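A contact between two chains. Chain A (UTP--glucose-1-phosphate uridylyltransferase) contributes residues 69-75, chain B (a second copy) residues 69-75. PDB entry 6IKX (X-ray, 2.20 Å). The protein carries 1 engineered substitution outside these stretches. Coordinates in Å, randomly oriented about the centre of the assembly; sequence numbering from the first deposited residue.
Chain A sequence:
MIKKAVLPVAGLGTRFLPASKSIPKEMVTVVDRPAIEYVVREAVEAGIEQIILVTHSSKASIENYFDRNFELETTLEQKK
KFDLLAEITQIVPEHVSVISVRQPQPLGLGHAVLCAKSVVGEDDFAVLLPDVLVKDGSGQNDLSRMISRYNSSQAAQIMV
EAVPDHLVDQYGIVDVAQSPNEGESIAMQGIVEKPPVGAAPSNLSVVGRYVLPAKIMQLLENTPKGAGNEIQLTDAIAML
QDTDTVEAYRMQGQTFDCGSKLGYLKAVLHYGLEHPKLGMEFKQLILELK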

# COMPACT_ATOMS: atom_id res chain seq x y z
N ASN A 69 8.65 3.09 -11.91
CA ASN A 69 7.65 3.99 -11.29
C ASN A 69 7.25 5.06 -12.33
O ASN A 69 8.06 5.94 -12.64
CB ASN A 69 8.25 4.50 -9.98
CG ASN A 69 7.37 5.54 -9.32
OD1 ASN A 69 7.65 5.94 -8.19
ND2 ASN A 69 6.32 5.97 -10.00
N PHE A 70 6.04 4.99 -12.84
CA PHE A 70 5.57 5.88 -13.94
C PHE A 70 5.67 7.35 -13.51
O PHE A 70 6.46 8.06 -14.10
CB PHE A 70 4.17 5.50 -14.39
CG PHE A 70 3.77 6.21 -15.65
CD1 PHE A 70 4.30 5.82 -16.87
CD2 PHE A 70 2.93 7.32 -15.60
CE1 PHE A 70 3.94 6.48 -18.03
CE2 PHE A 70 2.57 7.96 -16.77
CZ PHE A 70 3.08 7.55 -17.98
N GLU A 71 4.97 7.73 -12.45
CA GLU A 71 4.91 9.13 -11.94
C GLU A 71 6.31 9.62 -11.60
O GLU A 71 6.56 10.81 -11.73
CB GLU A 71 3.99 9.25 -10.73
CG GLU A 71 3.67 10.68 -10.35
CD GLU A 71 2.51 10.86 -9.36
OE1 GLU A 71 1.87 9.83 -9.00
OE2 GLU A 71 2.23 12.02 -8.98
N LEU A 72 7.20 8.78 -11.09
CA LEU A 72 8.49 9.32 -10.61
C LEU A 72 9.32 9.75 -11.83
O LEU A 72 9.94 10.81 -11.80
CB LEU A 72 9.23 8.27 -9.80
CG LEU A 72 10.60 8.74 -9.33
CD1 LEU A 72 10.46 10.05 -8.53
CD2 LEU A 72 11.32 7.66 -8.53
N GLU A 73 9.32 8.89 -12.84
CA GLU A 73 10.11 9.03 -14.09
C GLU A 73 9.62 10.27 -14.84
O GLU A 73 10.47 11.11 -15.16
CB GLU A 73 10.01 7.72 -14.88
CG GLU A 73 10.89 6.65 -14.27
CD GLU A 73 10.64 5.23 -14.74
OE1 GLU A 73 10.10 5.05 -15.86
OE2 GLU A 73 10.98 4.31 -14.00
N THR A 74 8.31 10.44 -15.01
CA THR A 74 7.79 11.59 -15.78
C THR A 74 8.08 12.86 -14.99
O THR A 74 8.47 13.83 -15.63
CB THR A 74 6.37 11.40 -16.32
OG1 THR A 74 5.70 12.57 -15.87
CG2 THR A 74 5.66 10.12 -15.93
N THR A 75 8.04 12.86 -13.66
CA THR A 75 8.50 14.02 -12.87
C THR A 75 9.96 14.31 -13.25
O THR A 75 10.25 15.48 -13.49
CB THR A 75 8.39 13.81 -11.36
OG1 THR A 75 7.04 13.47 -11.02
CG2 THR A 75 8.82 15.02 -10.56
N ASN B 69 -5.33 9.88 -9.99
CA ASN B 69 -4.45 8.71 -10.21
C ASN B 69 -3.61 9.04 -11.45
O ASN B 69 -4.16 8.95 -12.56
CB ASN B 69 -5.33 7.46 -10.30
CG ASN B 69 -4.54 6.22 -10.63
OD1 ASN B 69 -3.41 6.32 -11.13
ND2 ASN B 69 -5.13 5.05 -10.37
N PHE B 70 -2.37 9.49 -11.27
CA PHE B 70 -1.53 9.97 -12.39
C PHE B 70 -1.34 8.94 -13.53
O PHE B 70 -1.58 9.27 -14.69
CB PHE B 70 -0.19 10.45 -11.88
CG PHE B 70 0.67 10.98 -12.99
CD1 PHE B 70 0.46 12.25 -13.50
CD2 PHE B 70 1.64 10.18 -13.56
CE1 PHE B 70 1.23 12.72 -14.55
CE2 PHE B 70 2.44 10.66 -14.58
CZ PHE B 70 2.22 11.93 -15.08
N GLU B 71 -0.88 7.72 -13.27
CA GLU B 71 -0.55 6.77 -14.36
C GLU B 71 -1.86 6.37 -15.05
O GLU B 71 -1.86 6.18 -16.26
CB GLU B 71 0.29 5.59 -13.86
CG GLU B 71 0.22 4.39 -14.76
CD GLU B 71 1.22 3.29 -14.47
OE1 GLU B 71 1.73 3.23 -13.34
OE2 GLU B 71 1.50 2.50 -15.39
N LEU B 72 -2.96 6.32 -14.33
CA LEU B 72 -4.24 5.88 -14.93
C LEU B 72 -4.72 6.99 -15.86
O LEU B 72 -5.08 6.68 -16.99
CB LEU B 72 -5.28 5.58 -13.83
CG LEU B 72 -6.65 5.12 -14.31
CD1 LEU B 72 -6.53 3.88 -15.19
CD2 LEU B 72 -7.57 4.85 -13.14
N GLU B 73 -4.78 8.23 -15.36
CA GLU B 73 -5.25 9.39 -16.16
C GLU B 73 -4.39 9.43 -17.43
O GLU B 73 -4.98 9.34 -18.50
CB GLU B 73 -5.19 10.71 -15.38
CG GLU B 73 -6.20 10.83 -14.26
CD GLU B 73 -5.99 12.00 -13.31
OE1 GLU B 73 -5.15 12.86 -13.62
OE2 GLU B 73 -6.67 12.05 -12.26
N THR B 74 -3.05 9.45 -17.33
CA THR B 74 -2.21 9.62 -18.54
C THR B 74 -2.45 8.38 -19.43
O THR B 74 -2.93 8.57 -20.54
CB THR B 74 -0.75 10.02 -18.28
OG1 THR B 74 0.03 8.84 -18.42
CG2 THR B 74 -0.48 10.68 -16.95
N THR B 75 -2.29 7.15 -18.94
CA THR B 75 -2.61 5.94 -19.74
C THR B 75 -3.90 6.20 -20.54
O THR B 75 -3.91 5.84 -21.73
CB THR B 75 -2.68 4.65 -18.91
OG1 THR B 75 -3.76 3.83 -19.37
O HOH W 1 4.11 2.65 -12.36
O HOH W 2 -0.80 9.40 -8.54

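The two copies meet through the same short helix, residues 70-75 of each chain, whose axes come within 10.2 Å and run at 74° to one another. The contact is small, burying 294 Å² in total, and its pattern is closely repeated from both sides: Phe70, Glu71 and Thr74 of each chain supply nearly all of it. No direct hydrogen bond links the stretches; packing and two bridging waters join them.

The apolar contact centres on the two phenylalanines, which have more of their surface covered by the partner stretch than any other residue. Both CA-to-CB bonds point toward the partner stretch, and both side chains adopt the t rotamer. The rings meet rim to rim, with centroids 5.7 Å apart and planes at 35°, so neither lies over the face of the other; A:Phe70 CE2 and B:Phe70 CE2 approach to 3.5 Å. Thr74, one helical turn later, also directs its CA-to-CB bond across the contact. A:Thr74 CG2 lies 3.5 Å from B:Phe70 CE2, at the edge of that ring, whereas B:Thr74 OG1 lies 3.2 Å from A:Phe70 CE2. The short threonine side chain packs against the opposing ring in each direction, but B:Thr74 OG1 is buried here without a polar partner in the model.

Glu71 combines packing with water-mediated bonding. Its chi1 and chi2 are both t in each chain, extending the side chain alongside the partner phenylalanine: A:Glu71 OE1 is 3.6 Å from B:Phe70 CB, and B:Glu71 OE1 is 3.5 Å from A:Phe70 CB. Each carboxylate also accepts a hydrogen bond from a water that in turn accepts one from the backbone amide of the opposing Phe70. Water 1 lies 2.6 Å from B:Glu71 OE1 and 3.1 Å from A:Phe70 N; water 2 lies 2.7 Å from A:Glu71 OE1 and 3.2 Å from B:Phe70 N. The bridges suit a first-turn amide, which has no acceptor one turn earlier within its own helix, and a carboxylate is well placed to accept near a helix N terminus.

Bonds within each chain belong to the N-terminal turns of the two helices. B:Asn69 caps its helix, its OD1 accepting from B:Leu72 N at 3.2 Å, and a weak bond joins Asn69 N to Glu73 OE2 at 3.4 Å in both chains. Leu72 is buried with its CA-to-CB bond pointing away from the partner, leaving Phe70, Glu71 and Thr74 to make the contact.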